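Local coordinates for glucosamine kinase (Streptacidiphilus jiangxiensis, PDB 6HWJ), which catalyses the ATP-dependent, magnesium-requiring phosphorylation of D-glucosamine to D-glucosamine 6-phosphate, and is less active on glucose, at residues 163-171 against 181-189; 109-118 against 124-133. All coordinates share one frame; numbering follows the deposited sequence.

Interaction 1: 163-171 against 181-189; sequences MPRPWGLLT and LASVVAYLP
Trp167 and Val184 illustrate how a beta bulge turns a flat hairpin into a shaped surface. Strands 166-171 and 181-186 run antiparallel at 173°, yet the first strand spends two residues, Trp167 and Gly168, opposite the single Val184. Val184 O is therefore gripped twice from the same face of its carbonyl plane, by Trp167 N at 2.8 Å and by Gly168 N at 3.1 Å. The extra residue turns Trp167 toward the partner strand, and with CG anti to the carbonyl carbon (chi1 -72°) the indole lies obliquely along the backbone of Val185 and Ala186, Trp167 CD1 being 4.0 Å from Ala186 N. Val184 CG1 presses against Trp167 CB at 3.7 Å, while Gly168 presents only backbone and exchanges N-H...O bonds with Val184 in both directions. A second classic bulge sits at the other end, where Leu181 N and Ala182 N both donate to Leu170 O. Here the bulky Leu170 meets the small Ala182, and Leu170 CG rests 4.0 Å from Leu181 CB. Helix 79-88 covers the side formed by Trp167, Val184 and Ala182. On the other face, Leu169 CD2 fits against Ser183 CB at 3.8 Å, and Pro166, packed on helix 148-157, pairs with Val185. Beyond the strand, the Pro164 ring acts as a wedge: its CB meets Val185 CG2 at 3.9 Å, and its CG meets Leu188 CD1, the two side chains crossing at about a right angle. Arg165 O accepts from Ala186 N, holding the departing chain. The whole is a doubly bulged beta hairpin whose second strand ends in Ala186 and runs on into Tyr187 and Leu188, all three inferred to bind ATP, consistent with the hinge of kinase-like folds, which follows the N-terminal sheet's last strand in sequence.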
loop_
_atom_site.group_PDB
_atom_site.type_symbol
_atom_site.label_atom_id
_atom_site.label_comp_id
_atom_site.label_asym_id
_atom_site.label_seq_id
_atom_site.Cartn_x
_atom_site.Cartn_y
_atom_site.Cartn_z
ATOM N N MET A 163 6.939 5.237 -10.072
ATOM C CA MET A 163 6.170 4.039 -9.798
ATOM C C MET A 163 6.280 3.145 -11.035
ATOM O O MET A 163 6.572 3.644 -12.120
ATOM C CB MET A 163 4.703 4.377 -9.508
ATOM C CG MET A 163 4.004 5.101 -10.626
ATOM S SD MET A 163 2.237 5.377 -10.300
ATOM C CE MET A 163 1.794 6.415 -11.663
ATOM N N PRO A 164 6.047 1.842 -10.904
ATOM C CA PRO A 164 5.991 0.998 -12.108
ATOM C C PRO A 164 5.019 1.625 -13.096
ATOM O O PRO A 164 3.892 1.983 -12.733
ATOM C CB PRO A 164 5.494 -0.353 -11.587
ATOM C CG PRO A 164 5.781 -0.351 -10.121
ATOM C CD PRO A 164 5.634 1.107 -9.697
ATOM N N ARG A 165 5.476 1.821 -14.333
ATOM C CA ARG A 165 4.648 2.508 -15.301
ATOM C C ARG A 165 3.287 1.804 -15.406
ATOM O O ARG A 165 3.240 0.591 -15.618
ATOM C CB ARG A 165 5.323 2.540 -16.680
ATOM C CG ARG A 165 4.486 3.285 -17.722
ATOM C CD ARG A 165 4.791 2.824 -19.134
ATOM N NE ARG A 165 5.988 3.454 -19.680
ATOM C CZ ARG A 165 5.993 4.569 -20.407
ATOM N NH1 ARG A 165 7.141 5.051 -20.855
ATOM N NH2 ARG A 165 4.861 5.202 -20.679
ATOM N N PRO A 166 2.178 2.523 -15.259
ATOM C CA PRO A 166 0.870 1.896 -15.455
ATOM C C PRO A 166 0.599 1.662 -16.927
ATOM O O PRO A 166 0.829 2.540 -17.761
ATOM C CB PRO A 166 -0.109 2.912 -14.854
ATOM C CG PRO A 166 0.570 4.209 -15.060
ATOM C CD PRO A 166 2.049 3.949 -14.878
ATOM N N TRP A 167 0.112 0.461 -17.229
ATOM C CA TRP A 167 -0.379 0.100 -18.544
ATOM C C TRP A 167 -1.891 0.187 -18.643
ATOM O O TRP A 167 -2.421 0.647 -19.654
ATOM C CB TRP A 167 0.037 -1.337 -18.892
ATOM C CG TRP A 167 1.492 -1.529 -19.205
ATOM C CD1 TRP A 167 2.548 -0.850 -18.673
ATOM C CD2 TRP A 167 2.042 -2.488 -20.118
ATOM N NE1 TRP A 167 3.722 -1.323 -19.197
ATOM C CE2 TRP A 167 3.444 -2.329 -20.089
ATOM C CE3 TRP A 167 1.485 -3.462 -20.955
ATOM C CZ2 TRP A 167 4.297 -3.109 -20.855
ATOM C CZ3 TRP A 167 2.331 -4.233 -21.737
ATOM C CH2 TRP A 167 3.724 -4.052 -21.685
ATOM N N GLY A 168 -2.603 -0.267 -17.608
ATOM C CA GLY A 168 -4.045 -0.177 -17.636
ATOM C C GLY A 168 -4.655 -0.552 -16.308
ATOM O O GLY A 168 -4.012 -1.158 -15.441
ATOM N N LEU A 169 -5.926 -0.191 -16.183
ATOM C CA LEU A 169 -6.747 -0.516 -15.039
ATOM C C LEU A 169 -8.105 -0.999 -15.516
ATOM O O LEU A 169 -8.694 -0.407 -16.429
ATOM C CB LEU A 169 -6.936 0.716 -14.150
ATOM C CG LEU A 169 -5.657 1.303 -13.565
ATOM C CD1 LEU A 169 -5.932 2.678 -12.988
ATOM C CD2 LEU A 169 -5.103 0.352 -12.522
ATOM N N LEU A 170 -8.602 -2.062 -14.894
ATOM C CA LEU A 170 -9.960 -2.545 -15.120
ATOM C C LEU A 170 -10.755 -2.348 -13.840
ATOM O O LEU A 170 -10.382 -2.885 -12.787
ATOM C CB LEU A 170 -9.976 -4.015 -15.521
ATOM C CG LEU A 170 -11.364 -4.652 -15.619
ATOM C CD1 LEU A 170 -12.197 -3.927 -16.686
ATOM C CD2 LEU A 170 -11.290 -6.139 -15.914
ATOM N N THR A 171 -11.836 -1.569 -13.929
ATOM C CA THR A 171 -12.682 -1.304 -12.776
ATOM C C THR A 171 -14.143 -1.562 -13.117
ATOM O O THR A 171 -14.548 -1.568 -14.285
ATOM C CB THR A 171 -12.523 0.146 -12.277
ATOM O OG1 THR A 171 -12.886 1.047 -13.332
ATOM C CG2 THR A 171 -11.087 0.402 -11.844
ATOM N N LEU A 181 -10.723 -4.365 -10.334
ATOM C CA LEU A 181 -10.775 -5.767 -10.716
ATOM C C LEU A 181 -9.424 -6.284 -11.179
ATOM O O LEU A 181 -9.110 -7.451 -10.913
ATOM C CB LEU A 181 -11.793 -5.974 -11.834
ATOM C CG LEU A 181 -13.213 -5.464 -11.588
ATOM C CD1 LEU A 181 -14.104 -5.793 -12.801
ATOM C CD2 LEU A 181 -13.793 -6.038 -10.319
ATOM N N ALA A 182 -8.629 -5.433 -11.836
ATOM C CA ALA A 182 -7.310 -5.819 -12.334
ATOM C C ALA A 182 -6.488 -4.573 -12.621
ATOM O O ALA A 182 -7.013 -3.568 -13.099
ATOM C CB ALA A 182 -7.392 -6.666 -13.606
ATOM N N SER A 183 -5.191 -4.659 -12.349
ATOM C CA SER A 183 -4.233 -3.634 -12.714
ATOM C C SER A 183 -3.135 -4.270 -13.556
ATOM O O SER A 183 -2.809 -5.454 -13.393
ATOM C CB SER A 183 -3.627 -2.968 -11.477
ATOM O OG SER A 183 -3.001 -3.932 -10.654
ATOM N N VAL A 184 -2.584 -3.474 -14.472
ATOM C CA VAL A 184 -1.459 -3.866 -15.311
ATOM C C VAL A 184 -0.420 -2.761 -15.207
ATOM O O VAL A 184 -0.703 -1.604 -15.527
ATOM C CB VAL A 184 -1.879 -4.084 -16.763
ATOM C CG1 VAL A 184 -0.757 -4.703 -17.570
ATOM C CG2 VAL A 184 -3.126 -4.968 -16.827
ATOM N N VAL A 185 0.772 -3.109 -14.723
ATOM C CA VAL A 185 1.861 -2.160 -14.560
ATOM C C VAL A 185 3.148 -2.810 -15.063
ATOM O O VAL A 185 3.238 -4.027 -15.232
ATOM C CB VAL A 185 2.038 -1.694 -13.093
ATOM C CG1 VAL A 185 0.741 -1.138 -12.534
ATOM C CG2 VAL A 185 2.538 -2.877 -12.256
ATOM N N ALA A 186 4.167 -1.974 -15.246
ATOM C CA ALA A 186 5.446 -2.451 -15.731
ATOM C C ALA A 186 6.054 -3.423 -14.734
ATOM O O ALA A 186 5.875 -3.288 -13.516
ATOM C CB ALA A 186 6.400 -1.281 -15.964
ATOM N N TYR A 187 6.723 -4.436 -15.265
ATOM C CA TYR A 187 7.475 -5.411 -14.482
ATOM C C TYR A 187 8.896 -4.889 -14.289
ATOM O O TYR A 187 9.534 -4.473 -15.252
ATOM C CB TYR A 187 7.491 -6.752 -15.231
ATOM C CG TYR A 187 8.261 -7.883 -14.577
ATOM C CD1 TYR A 187 8.147 -8.131 -13.220
ATOM C CD2 TYR A 187 9.064 -8.726 -15.335
ATOM C CE1 TYR A 187 8.829 -9.182 -12.631
ATOM C CE2 TYR A 187 9.746 -9.779 -14.758
ATOM C CZ TYR A 187 9.623 -10.002 -13.407
ATOM O OH TYR A 187 10.300 -11.042 -12.815
ATOM N N LEU A 188 9.384 -4.937 -13.050
ATOM C CA LEU A 188 10.707 -4.433 -12.683
ATOM C C LEU A 188 11.517 -5.582 -12.098
ATOM O O LEU A 188 11.685 -5.666 -10.875
ATOM C CB LEU A 188 10.568 -3.279 -11.690
ATOM C CG LEU A 188 9.677 -2.105 -12.136
ATOM C CD1 LEU A 188 9.668 -1.003 -11.098
ATOM C CD2 LEU A 188 10.152 -1.549 -13.459
ATOM N N PRO A 189 12.068 -6.462 -12.941
ATOM C CA PRO A 189 12.660 -7.705 -12.408
ATOM C C PRO A 189 13.865 -7.475 -11.508
ATOM O O PRO A 189 14.047 -8.211 -10.532
ATOM C CB PRO A 189 13.045 -8.493 -13.680
ATOM C CG PRO A 189 13.235 -7.450 -14.738
ATOM C CD PRO A 189 12.232 -6.340 -14.402
#

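Interaction 2: 109-118 against 124-133; sequences VTGERGIIVD and VIVGECAVVK
Glu112, Arg113 and Gly114 pair antiparallel with Val126, Ile125 and Val124, the directions of the short strands 150° apart, and Arg113 and Ile125 exchange both backbone hydrogen bonds. This beta hairpin forms the margin of an antiparallel sheet in which 112-115 is an outermost strand. Its clearest side-chain feature is a side-on salt bridge: Arg113 NE reaches Glu128 OE2 at 2.9 Å and Arg113 NH1 reaches Glu128 OE1 at 2.8 Å. Each oxygen uses its syn lone pair, and the guanidinium and carboxylate planes are only 18° apart. The Arg113 chain bends at chi3 (64°) to bring that edge round, and Ile125 CD1 lies over one guanidinium face, 3.5 Å from Arg113 CZ. With the rotation of the guanidinium thus fixed, Arg113 NH1 also makes a weak hydrogen bond to the OH of Tyr187, inferred to bind ATP. Ile115 crosses Ile125 at about a right angle, its CD1 3.7 Å from Ile125 CG1. On the opposite face, Glu112 CB packs against Val124 CG1, while its extended chain carries the carboxylate to the backbone N atoms of Glu81, Gly76 and Gly78. Val109 forks over the 127-129 turn, CG1 touching Cys129 SG at 3.8 Å and CG2 touching Val126 CG1 at 3.9 Å. Cys129 and Ala130 both face Val126, whose O accepts from both amides in a classic bulge. On strand 130-133, Lys133 is likewise inferred to bind ATP; its NZ lies 3.7 Å from Asp118 OD2, a long salt bridge. At the 127-129 turn, Gly127 N donates to Gly111 O, and a water accepts from Glu128 N at 2.9 Å.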
loop_
_atom_site.group_PDB
_atom_site.type_symbol
_atom_site.label_atom_id
_atom_site.label_comp_id
_atom_site.label_asym_id
_atom_site.label_seq_id
_atom_site.Cartn_x
_atom_site.Cartn_y
_atom_site.Cartn_z
ATOM N N VAL A 109 1.510 -7.385 -25.473
ATOM C CA VAL A 109 2.550 -8.406 -25.296
ATOM C C VAL A 109 1.917 -9.746 -24.941
ATOM O O VAL A 109 0.767 -9.833 -24.472
ATOM C CB VAL A 109 3.576 -7.977 -24.230
ATOM C CG1 VAL A 109 4.315 -6.715 -24.683
ATOM C CG2 VAL A 109 2.905 -7.767 -22.872
ATOM N N THR A 110 2.690 -10.812 -25.154
ATOM C CA THR A 110 2.184 -12.177 -25.076
ATOM C C THR A 110 3.130 -13.029 -24.247
ATOM O O THR A 110 4.289 -12.684 -24.048
ATOM C CB THR A 110 2.037 -12.812 -26.476
ATOM O OG1 THR A 110 3.283 -12.711 -27.168
ATOM C CG2 THR A 110 0.967 -12.098 -27.287
ATOM N N GLY A 111 2.623 -14.159 -23.790
ATOM C CA GLY A 111 3.395 -15.068 -22.958
ATOM C C GLY A 111 3.143 -14.805 -21.485
ATOM O O GLY A 111 3.303 -13.676 -21.019
ATOM N N GLU A 112 2.743 -15.823 -20.746
ATOM C CA GLU A 112 2.353 -15.651 -19.359
ATOM C C GLU A 112 3.214 -16.498 -18.444
ATOM O O GLU A 112 3.580 -17.630 -18.788
ATOM C CB GLU A 112 0.876 -16.028 -19.148
ATOM C CG GLU A 112 -0.094 -15.114 -19.855
ATOM C CD GLU A 112 -1.540 -15.519 -19.650
ATOM O OE1 GLU A 112 -1.783 -16.609 -19.068
ATOM O OE2 GLU A 112 -2.428 -14.761 -20.077
ATOM N N ARG A 113 3.518 -15.953 -17.272
ATOM C CA ARG A 113 4.260 -16.678 -16.247
ATOM C C ARG A 113 3.736 -16.252 -14.885
ATOM O O ARG A 113 3.727 -15.057 -14.569
ATOM C CB ARG A 113 5.762 -16.400 -16.381
ATOM C CG ARG A 113 6.613 -17.021 -15.291
ATOM C CD ARG A 113 8.106 -16.928 -15.626
ATOM N NE ARG A 113 8.604 -15.558 -15.687
ATOM C CZ ARG A 113 9.022 -14.859 -14.631
ATOM N NH1 ARG A 113 9.484 -13.624 -14.789
ATOM N NH2 ARG A 113 8.981 -15.388 -13.416
ATOM N N GLY A 114 3.294 -17.220 -14.085
ATOM C CA GLY A 114 2.786 -16.908 -12.764
ATOM C C GLY A 114 3.895 -16.661 -11.764
ATOM O O GLY A 114 4.987 -17.220 -11.859
ATOM N N ILE A 115 3.603 -15.798 -10.788
ATOM C CA ILE A 115 4.530 -15.489 -9.704
ATOM C C ILE A 115 3.723 -15.332 -8.424
ATOM O O ILE A 115 2.582 -14.862 -8.442
ATOM C CB ILE A 115 5.364 -14.213 -9.956
ATOM C CG1 ILE A 115 4.455 -13.042 -10.306
ATOM C CG2 ILE A 115 6.386 -14.469 -11.049
ATOM C CD1 ILE A 115 5.130 -11.691 -10.168
ATOM N N ILE A 116 4.327 -15.716 -7.307
ATOM C CA ILE A 116 3.641 -15.720 -6.021
ATOM C C ILE A 116 3.926 -14.405 -5.314
ATOM O O ILE A 116 5.087 -14.069 -5.055
ATOM C CB ILE A 116 4.074 -16.917 -5.159
ATOM C CG1 ILE A 116 3.369 -18.195 -5.624
ATOM C CG2 ILE A 116 3.765 -16.654 -3.687
ATOM C CD1 ILE A 116 3.790 -18.677 -7.000
ATOM N N VAL A 117 2.863 -13.662 -5.007
ATOM C CA VAL A 117 2.945 -12.430 -4.234
ATOM C C VAL A 117 1.715 -12.359 -3.338
ATOM O O VAL A 117 0.631 -12.831 -3.700
ATOM C CB VAL A 117 3.030 -11.177 -5.133
ATOM C CG1 VAL A 117 3.454 -9.964 -4.312
ATOM C CG2 VAL A 117 3.981 -11.411 -6.294
ATOM N N ASP A 118 1.887 -11.766 -2.162
ATOM C CA ASP A 118 0.785 -11.597 -1.217
ATOM C C ASP A 118 0.235 -12.949 -0.769
ATOM O O ASP A 118 -0.640 -13.526 -1.418
ATOM C CB ASP A 118 -0.332 -10.761 -1.846
ATOM C CG ASP A 118 0.184 -9.486 -2.488
ATOM O OD1 ASP A 118 1.130 -8.881 -1.935
ATOM O OD2 ASP A 118 -0.351 -9.094 -3.549
ATOM N N VAL A 124 0.333 -12.271 -12.570
ATOM C CA VAL A 124 0.767 -12.963 -13.774
ATOM C C VAL A 124 1.671 -12.023 -14.563
ATOM O O VAL A 124 1.256 -10.907 -14.921
ATOM C CB VAL A 124 -0.429 -13.391 -14.641
ATOM C CG1 VAL A 124 0.065 -14.146 -15.886
ATOM C CG2 VAL A 124 -1.370 -14.275 -13.830
ATOM N N ILE A 125 2.885 -12.469 -14.844
ATOM C CA ILE A 125 3.818 -11.704 -15.670
ATOM C C ILE A 125 3.510 -11.976 -17.139
ATOM O O ILE A 125 3.400 -13.135 -17.563
ATOM C CB ILE A 125 5.275 -12.068 -15.334
ATOM C CG1 ILE A 125 5.567 -11.809 -13.864
ATOM C CG2 ILE A 125 6.220 -11.271 -16.212
ATOM C CD1 ILE A 125 6.927 -12.314 -13.406
ATOM N N VAL A 126 3.337 -10.917 -17.915
ATOM C CA VAL A 126 3.017 -11.049 -19.333
ATOM C C VAL A 126 4.123 -10.400 -20.148
ATOM O O VAL A 126 4.599 -9.302 -19.821
ATOM C CB VAL A 126 1.641 -10.423 -19.659
ATOM C CG1 VAL A 126 1.199 -10.812 -21.068
ATOM C CG2 VAL A 126 0.610 -10.894 -18.667
ATOM N N GLY A 127 4.545 -11.098 -21.206
ATOM C CA GLY A 127 5.628 -10.612 -22.052
ATOM C C GLY A 127 6.936 -10.369 -21.340
ATOM O O GLY A 127 7.807 -9.667 -21.878
ATOM N N GLU A 128 7.107 -10.932 -20.142
ATOM C CA GLU A 128 8.270 -10.654 -19.297
ATOM C C GLU A 128 8.521 -9.158 -19.135
ATOM O O GLU A 128 9.643 -8.732 -18.868
ATOM C CB GLU A 128 9.523 -11.353 -19.844
ATOM C CG GLU A 128 9.380 -12.882 -19.839
ATOM C CD GLU A 128 9.084 -13.434 -18.456
ATOM O OE1 GLU A 128 9.640 -12.908 -17.470
ATOM O OE2 GLU A 128 8.295 -14.399 -18.351
ATOM N N CYS A 129 7.462 -8.344 -19.279
ATOM C CA CYS A 129 7.618 -6.906 -19.108
ATOM C C CYS A 129 6.416 -6.229 -18.479
ATOM O O CYS A 129 6.486 -5.028 -18.244
ATOM C CB CYS A 129 7.937 -6.253 -20.471
ATOM S SG CYS A 129 6.667 -6.473 -21.725
ATOM N N ALA A 130 5.339 -6.932 -18.172
ATOM C CA ALA A 130 4.200 -6.351 -17.480
ATOM C C ALA A 130 3.688 -7.347 -16.451
ATOM O O ALA A 130 3.930 -8.553 -16.551
ATOM C CB ALA A 130 3.070 -5.969 -18.445
ATOM N N VAL A 131 2.971 -6.823 -15.456
ATOM C CA VAL A 131 2.408 -7.632 -14.377
ATOM C C VAL A 131 0.914 -7.343 -14.311
ATOM O O VAL A 131 0.506 -6.188 -14.114
ATOM C CB VAL A 131 3.052 -7.329 -13.020
ATOM C CG1 VAL A 131 2.480 -8.260 -11.956
ATOM C CG2 VAL A 131 4.560 -7.450 -13.116
ATOM N N VAL A 132 0.111 -8.376 -14.476
ATOM C CA VAL A 132 -1.327 -8.311 -14.319
ATOM C C VAL A 132 -1.644 -8.832 -12.922
ATOM O O VAL A 132 -1.261 -9.955 -12.563
ATOM C CB VAL A 132 -2.057 -9.149 -15.374
ATOM C CG1 VAL A 132 -3.574 -9.167 -15.076
ATOM C CG2 VAL A 132 -1.766 -8.643 -16.769
ATOM N N LYS A 133 -2.345 -8.028 -12.147
ATOM C CA LYS A 133 -2.737 -8.380 -10.783
ATOM C C LYS A 133 -4.255 -8.414 -10.762
ATOM O O LYS A 133 -4.890 -7.362 -10.922
ATOM C CB LYS A 133 -2.197 -7.370 -9.780
ATOM C CG LYS A 133 -2.563 -7.683 -8.333
ATOM C CD LYS A 133 -1.913 -6.674 -7.389
ATOM C CE LYS A 133 -2.194 -7.010 -5.928
ATOM N NZ LYS A 133 -1.684 -5.953 -5.005
HETATM O O HOH W 1 5.920 -13.423 -19.101
#

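Followed from the N terminus, the chain closes interaction 2 first, bringing 109-118 back against 124-133 across a turn whose tip, 119-121, is not modelled. It then passes through helix 148-157 and closes interaction 1, a second hairpin between 163-171 and 181-189. The two loops lie in series, neither nested nor crossed along the sequence, but they join in space. Strand 181-186 settles beside strand 130-133, where Val185 O and Val131 N are 2.8 Å apart, a probable hydrogen bond. Tyr187 then packs on Ile125. The hairpins thereby join into one antiparallel sheet, completed by strand 98-102 beside 166-172, bringing Lys133 beside the strand leading through Ala186 to Tyr187 and Leu188, all inferred ATP-binding residues.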